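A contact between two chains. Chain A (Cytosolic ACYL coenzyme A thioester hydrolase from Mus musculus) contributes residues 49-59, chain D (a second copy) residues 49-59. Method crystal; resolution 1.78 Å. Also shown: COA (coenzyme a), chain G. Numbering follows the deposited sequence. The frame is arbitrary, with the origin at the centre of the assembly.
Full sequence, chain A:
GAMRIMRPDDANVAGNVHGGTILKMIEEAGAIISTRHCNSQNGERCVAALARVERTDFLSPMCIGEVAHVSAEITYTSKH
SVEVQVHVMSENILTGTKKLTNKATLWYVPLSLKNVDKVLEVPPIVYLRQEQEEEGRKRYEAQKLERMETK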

ATOM      1  N   ALA A  49       1.177  13.955 -18.912  1.00 10.94           N
ATOM      2  CA  ALA A  49       0.110  12.945 -18.817  1.00 10.86           C
ATOM      3  C   ALA A  49       0.303  11.837 -19.858  1.00 10.44           C
ATOM      4  O   ALA A  49       0.626  12.126 -21.013  1.00 10.21           O
ATOM      5  CB  ALA A  49      -1.249  13.602 -19.009  1.00 11.53           C
ATOM      6  N   LEU A  50       0.085  10.579 -19.466  1.00  9.77           N
ATOM      7  CA  LEU A  50       0.193   9.471 -20.426  1.00  9.43           C
ATOM      8  C   LEU A  50      -0.919   9.539 -21.461  1.00  9.59           C
ATOM      9  O   LEU A  50      -2.100   9.461 -21.120  1.00  9.68           O
ATOM     10  CB  LEU A  50       0.181   8.101 -19.726  1.00  9.33           C
ATOM     11  CG  LEU A  50       0.328   6.888 -20.661  1.00  9.99           C
ATOM     12  CD1 LEU A  50       1.715   6.849 -21.294  1.00  9.85           C
ATOM     13  CD2 LEU A  50       0.049   5.599 -19.928  1.00  8.97           C
ATOM     14  N   ALA A  51      -0.528   9.677 -22.723  1.00  9.98           N
ATOM     15  CA  ALA A  51      -1.489   9.689 -23.826  1.00 10.16           C
ATOM     16  C   ALA A  51      -1.630   8.332 -24.523  1.00 10.50           C
ATOM     17  O   ALA A  51      -2.721   7.971 -24.971  1.00 10.55           O
ATOM     18  CB  ALA A  51      -1.137  10.785 -24.839  1.00 10.81           C
ATOM     19  N   ARG A  52      -0.539   7.575 -24.612  1.00 10.71           N
ATOM     20  CA  ARG A  52      -0.539   6.359 -25.417  1.00 10.81           C
ATOM     21  C   ARG A  52       0.524   5.373 -24.953  1.00 11.07           C
ATOM     22  O   ARG A  52       1.634   5.763 -24.578  1.00 11.01           O
ATOM     23  CB  ARG A  52      -0.280   6.730 -26.888  1.00 10.96           C
ATOM     24  CG  ARG A  52      -0.337   5.595 -27.910  1.00 10.76           C
ATOM     25  CD  ARG A  52      -0.123   6.217 -29.287  1.00 11.34           C
ATOM     26  NE  ARG A  52      -0.012   5.278 -30.399  1.00 12.44           N
ATOM     27  CZ  ARG A  52      -1.011   4.950 -31.217  1.00 13.51           C
ATOM     28  NH1 ARG A  52      -2.233   5.434 -31.020  1.00 13.22           N
ATOM     29  NH2 ARG A  52      -0.793   4.118 -32.234  1.00 12.10           N
ATOM     30  N   VAL A  53       0.154   4.100 -24.977  1.00 11.19           N
ATOM     31  CA  VAL A  53       1.101   2.998 -24.816  1.00 11.74           C
ATOM     32  C   VAL A  53       1.135   2.227 -26.130  1.00 11.60           C
ATOM     33  O   VAL A  53       0.096   1.782 -26.630  1.00 11.80           O
ATOM     34  CB  VAL A  53       0.681   2.051 -23.675  1.00 11.67           C
ATOM     35  CG1 VAL A  53       1.686   0.901 -23.533  1.00 11.70           C
ATOM     36  CG2 VAL A  53       0.545   2.830 -22.368  1.00 12.60           C
ATOM     37  N   GLU A  54       2.323   2.103 -26.714  1.00 12.03           N
ATOM     38  CA  GLU A  54       2.472   1.306 -27.931  1.00 12.36           C
ATOM     39  C   GLU A  54       2.358  -0.177 -27.582  1.00 12.49           C
ATOM     40  O   GLU A  54       2.492  -0.558 -26.422  1.00 12.37           O
ATOM     41  CB  GLU A  54       3.810   1.595 -28.617  1.00 12.20           C
ATOM     42  CG  GLU A  54       3.970   3.032 -29.121  1.00 12.57           C
ATOM     43  CD  GLU A  54       2.992   3.412 -30.231  1.00 13.52           C
ATOM     44  OE1 GLU A  54       2.516   2.516 -30.966  1.00 13.40           O
ATOM     45  OE2 GLU A  54       2.715   4.618 -30.385  1.00 12.90           O
ATOM     46  N   ARG A  55       2.100  -1.005 -28.586  1.00 13.07           N
ATOM     47  CA  ARG A  55       2.083  -2.450 -28.407  1.00 13.92           C
ATOM     48  C   ARG A  55       3.376  -2.916 -27.721  1.00 14.05           C
ATOM     49  O   ARG A  55       4.478  -2.475 -28.074  1.00 13.75           O
ATOM     50  CB  ARG A  55       1.917  -3.139 -29.765  1.00 14.88           C
ATOM     51  CG  ARG A  55       1.881  -4.661 -29.717  1.00 17.82           C
ATOM     52  CD  ARG A  55       2.781  -5.247 -30.801  1.00 23.85           C
ATOM     53  NE  ARG A  55       4.077  -5.665 -30.258  1.00 27.79           N
ATOM     54  CZ  ARG A  55       5.256  -5.173 -30.634  1.00 28.93           C
ATOM     55  NH1 ARG A  55       5.330  -4.241 -31.577  1.00 29.36           N
ATOM     56  NH2 ARG A  55       6.367  -5.627 -30.065  1.00 29.30           N
ATOM     57  N   THR A  56       3.235  -3.797 -26.736  1.00 13.89           N
ATOM     58  CA  THR A  56       4.390  -4.307 -25.984  1.00 13.83           C
ATOM     59  C   THR A  56       4.229  -5.776 -25.600  1.00 13.69           C
ATOM     60  O   THR A  56       3.140  -6.213 -25.213  1.00 12.94           O
ATOM     61  CB  THR A  56       4.721  -3.429 -24.735  1.00 14.10           C
ATOM     62  OG1 THR A  56       5.912  -3.918 -24.114  1.00 15.54           O
ATOM     63  CG2 THR A  56       3.587  -3.421 -23.716  1.00 14.60           C
ATOM     64  N   ASP A  57       5.321  -6.528 -25.735  1.00 13.12           N
ATOM     65  CA  ASP A  57       5.333  -7.960 -25.456  1.00 13.65           C
ATOM     66  C   ASP A  57       6.111  -8.284 -24.190  1.00 13.83           C
ATOM     67  O   ASP A  57       7.193  -7.739 -23.964  1.00 13.51           O
ATOM     68  CB  ASP A  57       5.942  -8.737 -26.629  1.00 13.24           C
ATOM     69  CG  ASP A  57       5.103  -8.655 -27.889  1.00 14.63           C
ATOM     70  OD1 ASP A  57       3.859  -8.709 -27.797  1.00 14.24           O
ATOM     71  OD2 ASP A  57       5.696  -8.528 -28.976  1.00 14.84           O
ATOM     72  N   PHE A  58       5.557  -9.177 -23.374  1.00 13.85           N
ATOM     73  CA  PHE A  58       6.255  -9.651 -22.192  1.00 14.80           C
ATOM     74  C   PHE A  58       6.945 -10.972 -22.507  1.00 15.39           C
ATOM     75  O   PHE A  58       6.293 -11.998 -22.750  1.00 15.23           O
ATOM     76  CB  PHE A  58       5.315  -9.713 -20.990  1.00 14.82           C
ATOM     77  CG  PHE A  58       4.886  -8.357 -20.518  1.00 15.09           C
ATOM     78  CD1 PHE A  58       5.572  -7.718 -19.492  1.00 15.54           C
ATOM     79  CD2 PHE A  58       3.829  -7.693 -21.136  1.00 14.93           C
ATOM     80  CE1 PHE A  58       5.191  -6.442 -19.067  1.00 17.63           C
ATOM     81  CE2 PHE A  58       3.444  -6.428 -20.721  1.00 15.54           C
ATOM     82  CZ  PHE A  58       4.122  -5.801 -19.686  1.00 15.40           C
ATOM     83  N   LEU A  59       8.274 -10.902 -22.512  1.00 15.87           N
ATOM     84  CA  LEU A  59       9.151 -11.947 -23.051  1.00 16.62           C
ATOM     85  C   LEU A  59       9.522 -13.068 -22.074  1.00 16.97           C
ATOM     86  O   LEU A  59       9.734 -14.213 -22.482  1.00 16.12           O
ATOM     87  CB  LEU A  59      10.430 -11.297 -23.596  1.00 16.77           C
ATOM     88  CG  LEU A  59      10.274 -10.111 -24.561  1.00 17.68           C
ATOM     89  CD1 LEU A  59      11.638  -9.564 -24.981  1.00 18.82           C
ATOM     90  CD2 LEU A  59       9.441 -10.480 -25.791  1.00 19.21           C
TER
ATOM     91  N   ALA D  49      -0.920 -15.757 -17.838  1.00 12.34           N
ATOM     92  CA  ALA D  49       0.149 -14.760 -17.767  1.00 12.00           C
ATOM     93  C   ALA D  49      -0.012 -13.761 -18.908  1.00 11.47           C
ATOM     94  O   ALA D  49      -0.413 -14.142 -20.002  1.00 11.06           O
ATOM     95  CB  ALA D  49       1.532 -15.443 -17.833  1.00 11.90           C
ATOM     96  N   LEU D  50       0.272 -12.488 -18.645  1.00 11.11           N
ATOM     97  CA  LEU D  50       0.173 -11.457 -19.673  1.00 11.46           C
ATOM     98  C   LEU D  50       1.291 -11.605 -20.707  1.00 11.62           C
ATOM     99  O   LEU D  50       2.475 -11.568 -20.361  1.00 12.14           O
ATOM    100  CB  LEU D  50       0.211 -10.048 -19.063  1.00 11.19           C
ATOM    101  CG  LEU D  50       0.056  -8.913 -20.091  1.00 11.71           C
ATOM    102  CD1 LEU D  50      -1.342  -8.921 -20.736  1.00 11.29           C
ATOM    103  CD2 LEU D  50       0.356  -7.556 -19.459  1.00 11.47           C
ATOM    104  N   ALA D  51       0.906 -11.762 -21.970  1.00 11.48           N
ATOM    105  CA  ALA D  51       1.883 -11.897 -23.055  1.00 11.48           C
ATOM    106  C   ALA D  51       2.056 -10.602 -23.849  1.00 11.70           C
ATOM    107  O   ALA D  51       3.160 -10.285 -24.306  1.00 11.15           O
ATOM    108  CB  ALA D  51       1.485 -13.032 -23.987  1.00 11.65           C
ATOM    109  N   ARG D  52       0.958  -9.868 -24.024  1.00 11.92           N
ATOM    110  CA  ARG D  52       0.939  -8.713 -24.916  1.00 11.75           C
ATOM    111  C   ARG D  52      -0.104  -7.678 -24.500  1.00 11.43           C
ATOM    112  O   ARG D  52      -1.217  -8.024 -24.113  1.00 11.00           O
ATOM    113  CB  ARG D  52       0.677  -9.182 -26.357  1.00 12.29           C
ATOM    114  CG  ARG D  52       0.657  -8.102 -27.418  1.00 14.12           C
ATOM    115  CD  ARG D  52       0.571  -8.773 -28.773  1.00 17.35           C
ATOM    116  NE  ARG D  52       0.646  -7.850 -29.892  1.00 21.20           N
ATOM    117  CZ  ARG D  52       1.136  -8.167 -31.089  1.00 22.89           C
ATOM    118  NH1 ARG D  52       1.612  -9.384 -31.321  1.00 23.39           N
ATOM    119  NH2 ARG D  52       1.155  -7.265 -32.060  1.00 23.95           N
ATOM    120  N   VAL D  53       0.287  -6.411 -24.575  1.00 11.05           N
ATOM    121  CA  VAL D  53      -0.640  -5.295 -24.457  1.00 11.48           C
ATOM    122  C   VAL D  53      -0.659  -4.645 -25.833  1.00 11.22           C
ATOM    123  O   VAL D  53       0.385  -4.258 -26.349  1.00 10.98           O
ATOM    124  CB  VAL D  53      -0.191  -4.263 -23.383  1.00 11.32           C
ATOM    125  CG1 VAL D  53      -1.148  -3.063 -23.340  1.00 12.70           C
ATOM    126  CG2 VAL D  53      -0.095  -4.926 -21.995  1.00 11.33           C
ATOM    127  N   GLU D  54      -1.839  -4.555 -26.435  1.00 11.50           N
ATOM    128  CA  GLU D  54      -1.978  -3.864 -27.712  1.00 12.26           C
ATOM    129  C   GLU D  54      -1.882  -2.357 -27.484  1.00 12.49           C
ATOM    130  O   GLU D  54      -2.033  -1.889 -26.355  1.00 11.43           O
ATOM    131  CB  GLU D  54      -3.308  -4.218 -28.393  1.00 12.31           C
ATOM    132  CG  GLU D  54      -3.485  -5.706 -28.703  1.00 13.99           C
ATOM    133  CD  GLU D  54      -2.559  -6.224 -29.796  1.00 15.89           C
ATOM    134  OE1 GLU D  54      -2.062  -5.424 -30.623  1.00 16.81           O
ATOM    135  OE2 GLU D  54      -2.346  -7.451 -29.834  1.00 15.60           O
ATOM    136  N   ARG D  55      -1.615  -1.610 -28.553  1.00 13.27           N
ATOM    137  CA  ARG D  55      -1.665  -0.140 -28.499  1.00 14.58           C
ATOM    138  C   ARG D  55      -2.949   0.345 -27.833  1.00 14.10           C
ATOM    139  O   ARG D  55      -4.042  -0.159 -28.125  1.00 13.82           O
ATOM    140  CB  ARG D  55      -1.599   0.475 -29.904  1.00 14.52           C
ATOM    141  CG  ARG D  55      -0.269   0.344 -30.592  1.00 17.50           C
ATOM    142  CD  ARG D  55      -0.276   1.019 -31.960  1.00 17.18           C
ATOM    143  NE  ARG D  55      -0.334   0.078 -33.079  1.00 21.45           N
ATOM    144  CZ  ARG D  55       0.068   0.362 -34.317  1.00 23.82           C
ATOM    145  NH1 ARG D  55      -0.022  -0.556 -35.275  1.00 24.20           N
ATOM    146  NH2 ARG D  55       0.565   1.563 -34.609  1.00 25.08           N
ATOM    147  N   THR D  56      -2.816   1.331 -26.955  1.00 13.59           N
ATOM    148  CA  THR D  56      -3.984   1.923 -26.306  1.00 13.86           C
ATOM    149  C   THR D  56      -3.794   3.420 -26.096  1.00 13.32           C
ATOM    150  O   THR D  56      -2.690   3.874 -25.775  1.00 12.75           O
ATOM    151  CB  THR D  56      -4.365   1.195 -24.974  1.00 14.09           C
ATOM    152  OG1 THR D  56      -5.598   1.726 -24.475  1.00 16.27           O
ATOM    153  CG2 THR D  56      -3.290   1.357 -23.911  1.00 14.74           C
ATOM    154  N   ASP D  57      -4.879   4.170 -26.295  1.00 12.88           N
ATOM    155  CA  ASP D  57      -4.891   5.615 -26.118  1.00 13.02           C
ATOM    156  C   ASP D  57      -5.717   5.999 -24.906  1.00 13.15           C
ATOM    157  O   ASP D  57      -6.811   5.466 -24.698  1.00 13.27           O
ATOM    158  CB  ASP D  57      -5.504   6.306 -27.342  1.00 12.81           C
ATOM    159  CG  ASP D  57      -4.688   6.105 -28.605  1.00 13.23           C
ATOM    160  OD1 ASP D  57      -3.446   6.218 -28.552  1.00 12.77           O
ATOM    161  OD2 ASP D  57      -5.301   5.854 -29.662  1.00 13.98           O
ATOM    162  N   PHE D  58      -5.200   6.948 -24.134  1.00 12.86           N
ATOM    163  CA  PHE D  58      -5.938   7.510 -23.004  1.00 13.76           C
ATOM    164  C   PHE D  58      -6.644   8.787 -23.421  1.00 14.84           C
ATOM    165  O   PHE D  58      -6.005   9.784 -23.770  1.00 14.96           O
ATOM    166  CB  PHE D  58      -5.015   7.684 -21.793  1.00 13.45           C
ATOM    167  CG  PHE D  58      -4.550   6.378 -21.234  1.00 14.08           C
ATOM    168  CD1 PHE D  58      -5.297   5.729 -20.256  1.00 15.24           C
ATOM    169  CD2 PHE D  58      -3.412   5.753 -21.741  1.00 14.06           C
ATOM    170  CE1 PHE D  58      -4.892   4.498 -19.753  1.00 16.54           C
ATOM    171  CE2 PHE D  58      -3.004   4.524 -21.250  1.00 15.01           C
ATOM    172  CZ  PHE D  58      -3.741   3.900 -20.248  1.00 14.32           C
ATOM    173  N   LEU D  59      -7.974   8.728 -23.385  1.00 15.53           N
ATOM    174  CA  LEU D  59      -8.837   9.723 -24.034  1.00 16.14           C
ATOM    175  C   LEU D  59      -9.226  10.867 -23.117  1.00 16.09           C
ATOM    176  O   LEU D  59      -9.392  12.009 -23.559  1.00 16.20           O
ATOM    177  CB  LEU D  59     -10.109   9.039 -24.551  1.00 16.14           C
ATOM    178  CG  LEU D  59      -9.936   7.738 -25.341  1.00 18.02           C
ATOM    179  CD1 LEU D  59     -11.289   7.093 -25.596  1.00 17.99           C
ATOM    180  CD2 LEU D  59      -9.195   7.990 -26.658  1.00 19.93           C
TER
HETATM  181  N1A COA G1162      -1.156   9.511 -28.403  1.00 21.02           N
HETATM  182  C2A COA G1162      -0.097  10.308 -28.771  1.00 21.40           C
HETATM  183  N3A COA G1162      -0.278  11.667 -28.882  1.00 21.23           N
HETATM  184  C4A COA G1162      -1.498  12.205 -28.622  1.00 20.74           C
HETATM  185  C5A COA G1162      -2.580  11.422 -28.242  1.00 21.09           C
HETATM  186  C6A COA G1162      -2.400  10.054 -28.130  1.00 20.93           C
HETATM  187  N6A COA G1162      -3.411   9.257 -27.789  1.00 21.04           N
HETATM  188  N7A COA G1162      -3.649  12.237 -28.054  1.00 21.85           N
HETATM  189  C8A COA G1162      -3.263  13.506 -28.309  1.00 21.25           C
HETATM  190  N9A COA G1162      -1.940  13.493 -28.659  1.00 21.64           N
HETATM  191  C1B COA G1162      -1.053  14.637 -28.872  1.00 21.11           C
HETATM  192  C2B COA G1162      -1.294  15.299 -30.220  1.00 22.07           C
HETATM  193  O2B COA G1162      -0.667  14.580 -31.258  1.00 21.82           O
HETATM  194  C3B COA G1162      -0.731  16.687 -29.962  1.00 21.14           C
HETATM  195  O3B COA G1162       0.669  16.743 -30.162  1.00 22.85           O
HETATM  196  P3B COA G1162       1.311  17.421 -31.479  1.00 22.47           P
HETATM  197  O7A COA G1162       0.962  16.550 -32.641  1.00 22.70           O
HETATM  198  O8A COA G1162       0.704  18.792 -31.653  1.00 23.11           O
HETATM  199  O9A COA G1162       2.806  17.496 -31.298  1.00 22.85           O
HETATM  200  C4B COA G1162      -0.997  16.905 -28.473  1.00 21.99           C
HETATM  201  O4B COA G1162      -1.302  15.639 -27.917  1.00 22.50           O
HETATM  202  C5B COA G1162      -2.136  17.883 -28.206  1.00 22.70           C
HETATM  203  O5B COA G1162      -3.266  17.566 -28.988  1.00 24.57           O
HETATM  204  P1A COA G1162      -4.636  18.351 -28.714  1.00 26.82           P
HETATM  205  O1A COA G1162      -4.333  19.801 -28.454  1.00 27.62           O
HETATM  206  O2A COA G1162      -5.556  18.119 -29.892  1.00 25.82           O
HETATM  207  O3A COA G1162      -5.262  17.711 -27.376  1.00 26.61           O
HETATM  208  P2A COA G1162      -6.264  16.458 -27.334  1.00 27.76           P
HETATM  209  O4A COA G1162      -5.949  15.436 -28.398  1.00 26.38           O
HETATM  210  O5A COA G1162      -7.709  16.902 -27.360  1.00 27.37           O
HETATM  211  O6A COA G1162      -5.957  15.873 -25.872  1.00 27.77           O
HETATM  212  CBP COA G1162      -4.720  14.697 -24.183  1.00 25.26           C
HETATM  213  CCP COA G1162      -4.733  15.201 -25.626  1.00 26.55           C
HETATM  214  CDP COA G1162      -3.548  13.724 -24.014  1.00 26.06           C
HETATM  215  CEP COA G1162      -4.485  15.917 -23.291  1.00 26.61           C
HETATM  216  CAP COA G1162      -6.064  14.019 -23.884  1.00 24.18           C
HETATM  217  OAP COA G1162      -6.303  12.941 -24.767  1.00 22.98           O
HETATM  218  C9P COA G1162      -6.175  13.537 -22.458  1.00 22.45           C
HETATM  219  O9P COA G1162      -6.399  14.459 -21.434  1.00 22.40           O
HETATM  220  N8P COA G1162      -6.055  12.232 -22.249  1.00 21.87           N
HETATM  221  C7P COA G1162      -5.952  11.666 -20.916  1.00 22.35           C
HETATM  222  C6P COA G1162      -4.541  11.811 -20.345  1.00 20.06           C
HETATM  223  C5P COA G1162      -4.492  11.170 -18.976  1.00 20.89           C
HETATM  224  O5P COA G1162      -5.069  11.724 -18.023  1.00 19.80           O
HETATM  225  N4P COA G1162      -3.817  10.022 -18.880  1.00 21.81           N
HETATM  226  C3P COA G1162      -4.033   9.046 -17.814  1.00 25.57           C
HETATM  227  C2P COA G1162      -5.452   8.435 -17.805  1.00 25.87           C
HETATM  228  S1P COA G1162      -5.546   7.353 -16.362  1.00 33.47           S
HETATM  229  O   HOH W   1       1.945   3.566 -33.346  1.00 28.22           O
HETATM  230  O   HOH W   2      -5.514   4.977 -32.073  1.00 40.31           O

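What joins the two backbones? The stretches run antiparallel, and six main-chain hydrogen bonds tie them. Val A53 and Thr D56 bond reciprocally, N of Val A53 to O of Thr D56 and N of Thr D56 to O of Val A53, each at 3.0 Å; Thr A56 and Val D53 repeat the pair. Farther out, N of Phe D58 reaches O of Ala A51 and N of Phe A58 reaches O of Ala D51, both at 2.8 Å. Together the stretches bury 894 Å².

Why does phenylalanine suit position 58? Its CA-to-CB bond points toward the partner, and the ring lies against aliphatic carbon: CE2 of Phe D58 is 3.5 Å from CD2 of Leu A50 and 4.1 Å from CG2 of Val A53. Phe A58 makes the same contacts with Leu D50 and Val D53. Both rings are buried, where a flat, apolar side chain has no polar group to satisfy.

What does Arg D55, which has the most surface covered, find across the contact? It lies among charges. Its CD is 3.3 Å from OE1 of Glu A54, and water 1 accepts from NH2 of Arg D55 (2.7 Å) and donates to OE1 of Glu A54 (2.7 Å). The same water accepts from NH2 of Arg A52 at 3.0 Å, mediating between two arginines whose NH2 atoms are 3.7 Å apart. Arg A55 instead bonds within its own chain, NH2 to OD2 of Asp A57 at 3.2 Å.

How is Arg A52 held? Its extended chain carries the guanidinium to Asp D57, where NH1 forms a salt bridge with OD1 at 2.9 Å, while NE bonds OE2 of Glu A54 at 2.8 Å. Coenzyme A joins in: its N6A donates to OD1 of Asp D57 (3.1 Å) and its N4P to O of Leu A50 (2.9 Å), so the ligand touches both chains.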